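Local coordinates for OBG-type G domain-containing protein (Pyrococcus horikoshii, PDB 2E87) that is of unknown function but binds GDP and is probably a GTP-binding protein of the Obg type, at residues R7-L12 / L61-E66; P69-L74 / D89-A94. All coordinates share one frame; numbering follows the deposited sequence.

Contact 1: residues R7-L12 / L61-E66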
ATOM      1  N   ARG A   7     -10.520   3.952   2.467  1.00 50.96           N
ATOM      2  CA  ARG A   7     -11.516   3.948   3.536  1.00 54.74           C
ATOM      3  C   ARG A   7     -10.994   4.534   4.852  1.00 54.07           C
ATOM      4  O   ARG A   7     -11.776   4.811   5.764  1.00 52.62           O
ATOM      5  CB  ARG A   7     -12.000   2.516   3.797  1.00 58.75           C
ATOM      6  CG  ARG A   7     -13.061   1.997   2.831  1.00 68.36           C
ATOM      7  CD  ARG A   7     -14.419   1.908   3.530  1.00 76.03           C
ATOM      8  NE  ARG A   7     -14.400   0.983   4.668  1.00 75.89           N
ATOM      9  CZ  ARG A   7     -15.320   0.954   5.630  1.00 74.55           C
ATOM     10  NH1 ARG A   7     -16.345   1.802   5.603  1.00 69.70           N
ATOM     11  NH2 ARG A   7     -15.213   0.077   6.622  1.00 69.86           N
HETATM   12  N   MSE A   8      -9.677   4.697   4.967  1.00 47.30           N
HETATM   13  CA  MSE A   8      -9.116   5.244   6.199  1.00 47.31           C
HETATM   14  C   MSE A   8      -9.615   6.685   6.388  1.00 42.12           C
HETATM   15  O   MSE A   8      -9.349   7.575   5.583  1.00 42.12           O
HETATM   16  CB  MSE A   8      -7.582   5.189   6.172  1.00 43.93           C
HETATM   17  CG  MSE A   8      -6.926   5.705   7.450  1.00 53.15           C
HETATM   18 SE   MSE A   8      -4.972   5.647   7.433  1.00 63.98          SE
HETATM   19  CE  MSE A   8      -4.679   6.087   5.586  1.00 67.24           C
ATOM     20  N   PRO A   9     -10.347   6.919   7.469  1.00 34.43           N
ATOM     21  CA  PRO A   9     -10.921   8.213   7.824  1.00 39.20           C
ATOM     22  C   PRO A   9      -9.914   9.251   8.292  1.00 43.73           C
ATOM     23  O   PRO A   9      -8.792   8.936   8.696  1.00 39.37           O
ATOM     24  CB  PRO A   9     -11.891   7.849   8.929  1.00 38.84           C
ATOM     25  CG  PRO A   9     -11.105   6.807   9.680  1.00 39.96           C
ATOM     26  CD  PRO A   9     -10.499   5.952   8.573  1.00 34.83           C
ATOM     27  N   THR A  10     -10.319  10.506   8.219  1.00 47.33           N
ATOM     28  CA  THR A  10      -9.466  11.573   8.681  1.00 47.47           C
ATOM     29  C   THR A  10      -9.459  11.416  10.205  1.00 44.15           C
ATOM     30  O   THR A  10     -10.503  11.218  10.826  1.00 43.66           O
ATOM     31  CB  THR A  10     -10.042  12.933   8.258  1.00 50.66           C
ATOM     32  OG1 THR A  10      -9.875  13.093   6.844  1.00 58.58           O
ATOM     33  CG2 THR A  10      -9.339  14.064   8.982  1.00 53.94           C
ATOM     34  N   VAL A  11      -8.272  11.460  10.791  1.00 40.38           N
ATOM     35  CA  VAL A  11      -8.116  11.314  12.232  1.00 41.84           C
ATOM     36  C   VAL A  11      -8.206  12.672  12.910  1.00 38.39           C
ATOM     37  O   VAL A  11      -7.475  13.590  12.554  1.00 42.30           O
ATOM     38  CB  VAL A  11      -6.746  10.703  12.577  1.00 41.18           C
ATOM     39  CG1 VAL A  11      -6.550  10.691  14.056  1.00 48.48           C
ATOM     40  CG2 VAL A  11      -6.646   9.302  12.024  1.00 46.25           C
ATOM     41  N   LEU A  12      -9.111  12.801  13.870  1.00 37.27           N
ATOM     42  CA  LEU A  12      -9.252  14.049  14.609  1.00 38.54           C
ATOM     43  C   LEU A  12      -8.055  14.255  15.551  1.00 34.56           C
ATOM     44  O   LEU A  12      -7.493  13.291  16.057  1.00 34.44           O
ATOM     45  CB  LEU A  12     -10.539  14.035  15.435  1.00 35.44           C
ATOM     46  CG  LEU A  12     -11.887  14.136  14.710  1.00 43.18           C
ATOM     47  CD1 LEU A  12     -12.972  14.542  15.720  1.00 36.75           C
ATOM     48  CD2 LEU A  12     -11.825  15.177  13.618  1.00 36.94           C
ATOM     49  N   LEU A  61     -12.220   7.163  17.926  1.00 39.87           N
ATOM     50  CA  LEU A  61     -10.953   6.455  17.832  1.00 42.17           C
ATOM     51  C   LEU A  61     -11.118   5.052  17.248  1.00 46.35           C
ATOM     52  O   LEU A  61     -10.366   4.657  16.359  1.00 47.42           O
ATOM     53  CB  LEU A  61     -10.281   6.369  19.200  1.00 35.46           C
ATOM     54  CG  LEU A  61      -9.821   7.703  19.791  1.00 40.71           C
ATOM     55  CD1 LEU A  61      -9.355   7.438  21.198  1.00 35.85           C
ATOM     56  CD2 LEU A  61      -8.698   8.344  18.943  1.00 31.71           C
ATOM     57  N   ARG A  62     -12.106   4.309  17.740  1.00 47.96           N
ATOM     58  CA  ARG A  62     -12.345   2.952  17.278  1.00 46.12           C
ATOM     59  C   ARG A  62     -12.618   2.881  15.782  1.00 48.68           C
ATOM     60  O   ARG A  62     -12.325   1.867  15.144  1.00 47.35           O
ATOM     61  CB  ARG A  62     -13.512   2.337  18.043  1.00 49.84           C
ATOM     62  CG  ARG A  62     -13.691   0.856  17.803  1.00 51.98           C
ATOM     63  CD  ARG A  62     -14.817   0.307  18.658  1.00 62.37           C
ATOM     64  NE  ARG A  62     -14.379  -0.007  20.021  1.00 68.47           N
ATOM     65  CZ  ARG A  62     -14.844   0.581  21.120  1.00 70.30           C
ATOM     66  NH1 ARG A  62     -15.770   1.532  21.018  1.00 68.10           N
ATOM     67  NH2 ARG A  62     -14.397   0.204  22.318  1.00 64.17           N
ATOM     68  N   LYS A  63     -13.186   3.953  15.232  1.00 46.59           N
ATOM     69  CA  LYS A  63     -13.485   4.028  13.805  1.00 47.39           C
ATOM     70  C   LYS A  63     -12.191   3.975  13.006  1.00 47.15           C
ATOM     71  O   LYS A  63     -12.162   3.442  11.899  1.00 48.08           O
ATOM     72  CB  LYS A  63     -14.235   5.330  13.478  1.00 55.96           C
ATOM     73  CG  LYS A  63     -14.274   5.668  11.988  1.00 66.62           C
ATOM     74  CD  LYS A  63     -14.935   7.026  11.680  1.00 78.26           C
ATOM     75  CE  LYS A  63     -16.467   6.969  11.705  1.00 85.59           C
ATOM     76  NZ  LYS A  63     -17.114   8.245  11.233  1.00 88.15           N
ATOM     77  N   VAL A  64     -11.124   4.544  13.564  1.00 42.89           N
ATOM     78  CA  VAL A  64      -9.808   4.550  12.915  1.00 40.12           C
ATOM     79  C   VAL A  64      -9.222   3.137  12.839  1.00 38.50           C
ATOM     80  O   VAL A  64      -8.668   2.726  11.815  1.00 35.95           O
ATOM     81  CB  VAL A  64      -8.799   5.425  13.694  1.00 41.19           C
ATOM     82  CG1 VAL A  64      -7.478   5.430  12.984  1.00 38.82           C
ATOM     83  CG2 VAL A  64      -9.329   6.843  13.844  1.00 45.20           C
ATOM     84  N   LEU A  65      -9.333   2.406  13.938  1.00 32.77           N
ATOM     85  CA  LEU A  65      -8.819   1.045  14.000  1.00 41.79           C
ATOM     86  C   LEU A  65      -9.616   0.096  13.108  1.00 47.81           C
ATOM     87  O   LEU A  65      -9.054  -0.841  12.537  1.00 47.48           O
ATOM     88  CB  LEU A  65      -8.872   0.508  15.430  1.00 36.71           C
ATOM     89  CG  LEU A  65      -8.159   1.259  16.549  1.00 41.37           C
ATOM     90  CD1 LEU A  65      -8.411   0.550  17.870  1.00 34.94           C
ATOM     91  CD2 LEU A  65      -6.667   1.329  16.242  1.00 36.24           C
ATOM     92  N   GLU A  66     -10.921   0.336  12.981  1.00 46.86           N
ATOM     93  CA  GLU A  66     -11.765  -0.544  12.179  1.00 50.94           C
ATOM     94  C   GLU A  66     -11.678  -0.322  10.678  1.00 49.33           C
ATOM     95  O   GLU A  66     -11.636  -1.279   9.913  1.00 49.85           O
ATOM     96  CB  GLU A  66     -13.231  -0.445  12.635  1.00 52.19           C
ATOM     97  CG  GLU A  66     -13.439  -0.778  14.122  1.00 62.64           C
ATOM     98  CD  GLU A  66     -14.885  -0.622  14.597  1.00 67.43           C
ATOM     99  OE1 GLU A  66     -15.625   0.222  14.037  1.00 62.52           O
ATOM    100  OE2 GLU A  66     -15.271  -1.334  15.553  1.00 64.96           O
TER
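In the N-terminal helical domain of the NOG1 family, an extended loop ahead of helix 14-30 lies against the last turns of helix 38-67, and P9 and V11 meet K63 and V64 there. The loop 7-12 has no regular secondary structure. P9 and V64 have the nearest CA atoms of the two segments, 6.4 Å apart. No hydrogen bond crosses, so the contact is van der Waals packing alone.

The CB of P9 is directed toward the helix, and its ring carbon CG makes the closest approach. This CG sits 4.1 Å from CG of K63 and is almost as near to the CA of V64, so the ring rests on the helix backbone as well as on a side chain. P9 and K63 run alongside each other in opposite directions. The aliphatic part of K63 does the touching. K63 brings CG and CD up to the proline ring because its chi1 of 165° sets CG opposite the backbone N, and CD lies 4.2 Å from P9 CB. R67, one turn further along the helix, also touches P9.

Two residues on, V11 crosses V64 at about a right angle. V11 uses one methyl, CG2, against both methyls of V64. V64 is buried, and its side chain also packs on I98 of helix 88-117. V11 touches L147 of helix 144-156, and its backbone N is hydrogen-bonded to OD1 of N151. The loop thus has apolar contacts to both helix 38-67 and helix 144-156, and to the latter a hydrogen bond as well. Where the valines meet, V11 CG2 is 4.1 Å from V64 CG1 and equally far from V64 CG2.

Contact 2: residues P69-L74 / D89-A94; sequences PGLSTL and DTFHKA. With SO4 (sulfate ion), chain B.
L71 packs on F91 and H92 where the turn after helix 38-67 meets helix 88-117 in the NOG1-type helical domain. Segment 69-74 begins at P69, whose side chain touches F5. At G70 the backbone carbonyl takes two bonds from T73, one from its amide and one from its hydroxyl. The T73 OG1 to G70 O bond is 2.6 Å long and lies in the carbonyl plane.

L71 opens the short 3-10 segment 71-73 and carries the packing. Its chi1 of -55° puts CG beside the backbone N, and from there CD1 lies mainly on H92 and CD2 on F91. CD1 sits over one face of the H92 imidazole in a CH-pi contact, 4.1 Å from the centroid and 20° off the ring normal. CD2 approaches F91 CD2 obliquely at 4.1 Å. F5 and V82 also touch L71. An alanine here would lack both methyls, which is likely to leave the H92 face without its CH-pi partner and open a gap beside F91.

S72 follows, and with it the turn offers backbone amides to a sulfate ion, probably from the crystallisation liquor. S72 N bonds to sulfate O4 at 3.0 Å, while the L71 N bond to O2 is weak. S72 OG also bonds to the ion, at O1, whose position is less certain. T73 ends the 3-10 segment. L74 leaves toward helix 76-86, where its backbone O bonds to Q79.

The anion thus bridges the segments, bonded to the turn and to the exposed H92. The imidazole meets it edge-on, with sulfate O2 in the ring plane and H92 NE2 donating to that oxygen over 3.2 Å in a bent bond (N-H...O 136°).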
ATOM      1  N   PRO A  69      -7.050  -0.902   7.113  1.00 38.42           N
ATOM      2  CA  PRO A  69      -6.684  -2.314   6.998  1.00 37.47           C
ATOM      3  C   PRO A  69      -5.462  -2.671   7.844  1.00 36.74           C
ATOM      4  O   PRO A  69      -4.530  -1.872   7.972  1.00 37.61           O
ATOM      5  CB  PRO A  69      -6.399  -2.457   5.513  1.00 36.80           C
ATOM      6  CG  PRO A  69      -5.718  -1.148   5.210  1.00 40.25           C
ATOM      7  CD  PRO A  69      -6.662  -0.164   5.897  1.00 38.02           C
ATOM      8  N   GLY A  70      -5.480  -3.858   8.442  1.00 33.37           N
ATOM      9  CA  GLY A  70      -4.322  -4.283   9.203  1.00 35.55           C
ATOM     10  C   GLY A  70      -3.244  -4.531   8.160  1.00 37.09           C
ATOM     11  O   GLY A  70      -3.507  -5.155   7.131  1.00 43.04           O
ATOM     12  N   LEU A  71      -2.039  -4.036   8.392  1.00 34.99           N
ATOM     13  CA  LEU A  71      -0.977  -4.216   7.418  1.00 40.56           C
ATOM     14  C   LEU A  71      -0.730  -5.690   7.057  1.00 41.09           C
ATOM     15  O   LEU A  71      -0.436  -6.004   5.908  1.00 43.31           O
ATOM     16  CB  LEU A  71       0.317  -3.566   7.921  1.00 33.87           C
ATOM     17  CG  LEU A  71       0.267  -2.078   8.321  1.00 37.73           C
ATOM     18  CD1 LEU A  71       1.693  -1.596   8.579  1.00 36.12           C
ATOM     19  CD2 LEU A  71      -0.367  -1.225   7.232  1.00 31.30           C
ATOM     20  N   SER A  72      -0.866  -6.589   8.030  1.00 40.03           N
ATOM     21  CA  SER A  72      -0.639  -8.013   7.790  1.00 43.24           C
ATOM     22  C   SER A  72      -1.646  -8.616   6.809  1.00 41.69           C
ATOM     23  O   SER A  72      -1.401  -9.672   6.250  1.00 42.68           O
ATOM     24  CB  SER A  72      -0.692  -8.787   9.106  1.00 43.71           C
ATOM     25  OG  SER A  72      -2.011  -8.787   9.633  1.00 45.77           O
ATOM     26  N   THR A  73      -2.777  -7.946   6.614  1.00 41.64           N
ATOM     27  CA  THR A  73      -3.812  -8.404   5.687  1.00 41.46           C
ATOM     28  C   THR A  73      -3.554  -7.921   4.253  1.00 42.95           C
ATOM     29  O   THR A  73      -4.279  -8.279   3.329  1.00 42.12           O
ATOM     30  CB  THR A  73      -5.212  -7.891   6.096  1.00 45.10           C
ATOM     31  OG1 THR A  73      -5.326  -6.494   5.787  1.00 47.98           O
ATOM     32  CG2 THR A  73      -5.444  -8.105   7.591  1.00 37.59           C
ATOM     33  N   LEU A  74      -2.524  -7.110   4.067  1.00 41.85           N
ATOM     34  CA  LEU A  74      -2.216  -6.589   2.747  1.00 38.90           C
ATOM     35  C   LEU A  74      -1.281  -7.468   1.951  1.00 36.66           C
ATOM     36  O   LEU A  74      -0.508  -8.243   2.505  1.00 40.10           O
ATOM     37  CB  LEU A  74      -1.589  -5.193   2.868  1.00 37.11           C
ATOM     38  CG  LEU A  74      -2.497  -4.107   3.458  1.00 42.15           C
ATOM     39  CD1 LEU A  74      -1.834  -2.759   3.377  1.00 34.84           C
ATOM     40  CD2 LEU A  74      -3.803  -4.080   2.701  1.00 38.92           C
ATOM     41  N   ASP A  89       6.799   0.085  11.176  1.00 41.88           N
ATOM     42  CA  ASP A  89       6.897   0.030  12.627  1.00 42.42           C
ATOM     43  C   ASP A  89       6.242   1.239  13.294  1.00 39.51           C
ATOM     44  O   ASP A  89       5.580   1.113  14.319  1.00 41.78           O
ATOM     45  CB  ASP A  89       8.367  -0.118  13.038  1.00 49.75           C
ATOM     46  CG  ASP A  89       8.549  -0.262  14.544  1.00 57.27           C
ATOM     47  OD1 ASP A  89       8.998   0.723  15.180  1.00 63.25           O
ATOM     48  OD2 ASP A  89       8.240  -1.348  15.095  1.00 54.66           O
ATOM     49  N   THR A  90       6.412   2.407  12.698  1.00 33.30           N
ATOM     50  CA  THR A  90       5.809   3.620  13.216  1.00 37.54           C
ATOM     51  C   THR A  90       4.285   3.533  13.106  1.00 39.37           C
ATOM     52  O   THR A  90       3.558   3.931  14.023  1.00 37.50           O
ATOM     53  CB  THR A  90       6.298   4.859  12.432  1.00 35.95           C
ATOM     54  OG1 THR A  90       7.714   4.976  12.581  1.00 38.66           O
ATOM     55  CG2 THR A  90       5.643   6.131  12.944  1.00 34.51           C
ATOM     56  N   PHE A  91       3.806   3.010  11.982  1.00 40.48           N
ATOM     57  CA  PHE A  91       2.373   2.884  11.770  1.00 36.78           C
ATOM     58  C   PHE A  91       1.745   1.969  12.817  1.00 36.46           C
ATOM     59  O   PHE A  91       0.761   2.333  13.451  1.00 39.78           O
ATOM     60  CB  PHE A  91       2.084   2.343  10.369  1.00 34.91           C
ATOM     61  CG  PHE A  91       0.721   2.702   9.857  1.00 37.94           C
ATOM     62  CD1 PHE A  91       0.478   3.956   9.314  1.00 32.73           C
ATOM     63  CD2 PHE A  91      -0.331   1.794   9.955  1.00 40.81           C
ATOM     64  CE1 PHE A  91      -0.789   4.303   8.879  1.00 39.38           C
ATOM     65  CE2 PHE A  91      -1.605   2.130   9.522  1.00 38.73           C
ATOM     66  CZ  PHE A  91      -1.840   3.387   8.983  1.00 40.76           C
ATOM     67  N   HIS A  92       2.321   0.784  13.001  1.00 38.06           N
ATOM     68  CA  HIS A  92       1.797  -0.171  13.969  1.00 39.95           C
ATOM     69  C   HIS A  92       1.721   0.421  15.359  1.00 38.37           C
ATOM     70  O   HIS A  92       0.745   0.196  16.076  1.00 40.19           O
ATOM     71  CB  HIS A  92       2.655  -1.444  14.007  1.00 45.69           C
ATOM     72  CG  HIS A  92       2.216  -2.498  13.039  1.00 58.02           C
ATOM     73  ND1 HIS A  92       3.080  -3.437  12.516  1.00 62.97           N
ATOM     74  CD2 HIS A  92       0.998  -2.775  12.515  1.00 58.02           C
ATOM     75  CE1 HIS A  92       2.414  -4.245  11.709  1.00 61.28           C
ATOM     76  NE2 HIS A  92       1.148  -3.865  11.692  1.00 60.61           N
ATOM     77  N   LYS A  93       2.749   1.175  15.732  1.00 34.65           N
ATOM     78  CA  LYS A  93       2.815   1.780  17.047  1.00 34.43           C
ATOM     79  C   LYS A  93       1.841   2.913  17.248  1.00 31.86           C
ATOM     80  O   LYS A  93       1.300   3.082  18.342  1.00 33.65           O
ATOM     81  CB  LYS A  93       4.235   2.250  17.340  1.00 36.44           C
ATOM     82  CG  LYS A  93       5.154   1.095  17.655  1.00 36.59           C
ATOM     83  CD  LYS A  93       6.596   1.516  17.812  1.00 46.55           C
ATOM     84  CE  LYS A  93       7.444   0.286  18.076  1.00 52.31           C
ATOM     85  NZ  LYS A  93       8.889   0.590  18.090  1.00 52.20           N
ATOM     86  N   ALA A  94       1.617   3.691  16.202  1.00 30.10           N
ATOM     87  CA  ALA A  94       0.680   4.794  16.294  1.00 30.05           C
ATOM     88  C   ALA A  94      -0.695   4.169  16.524  1.00 35.97           C
ATOM     89  O   ALA A  94      -1.434   4.572  17.432  1.00 32.88           O
ATOM     90  CB  ALA A  94       0.698   5.608  15.012  1.00 31.13           C
TER
HETATM   91  S   SO4 B 401      -2.108  -5.903  11.481  1.00 79.70           S
HETATM   92  O1  SO4 B 401      -3.256  -6.487  10.665  1.00 86.06           O
HETATM   93  O2  SO4 B 401      -1.957  -4.378  11.275  1.00 84.83           O
HETATM   94  O3  SO4 B 401      -2.487  -6.171  12.945  1.00 81.16           O
HETATM   95  O4  SO4 B 401      -0.814  -6.542  11.031  1.00 79.68           O

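How the contacts relate
From the N terminus, the loop 7-12 comes first. Helices 14-30 and 38-67 follow, and contact 1 closes this long loop when residues 61-66 come back to the start of the chain. Contact 2 opens only afterwards, at 69-74. Helix 76-86 then leads to 89-94, which closes a much shorter loop. The two loops are in series and neither crosses the other. Contact 1 ties the N-terminal loop to the end of helix 38-67. Contact 2 ties the turn after that helix to the start of helix 88-117. Their centres are 13 Å apart, and they meet where the selenium (SE) of selenomethionine M8 lies 4.2 Å from F91 CZ.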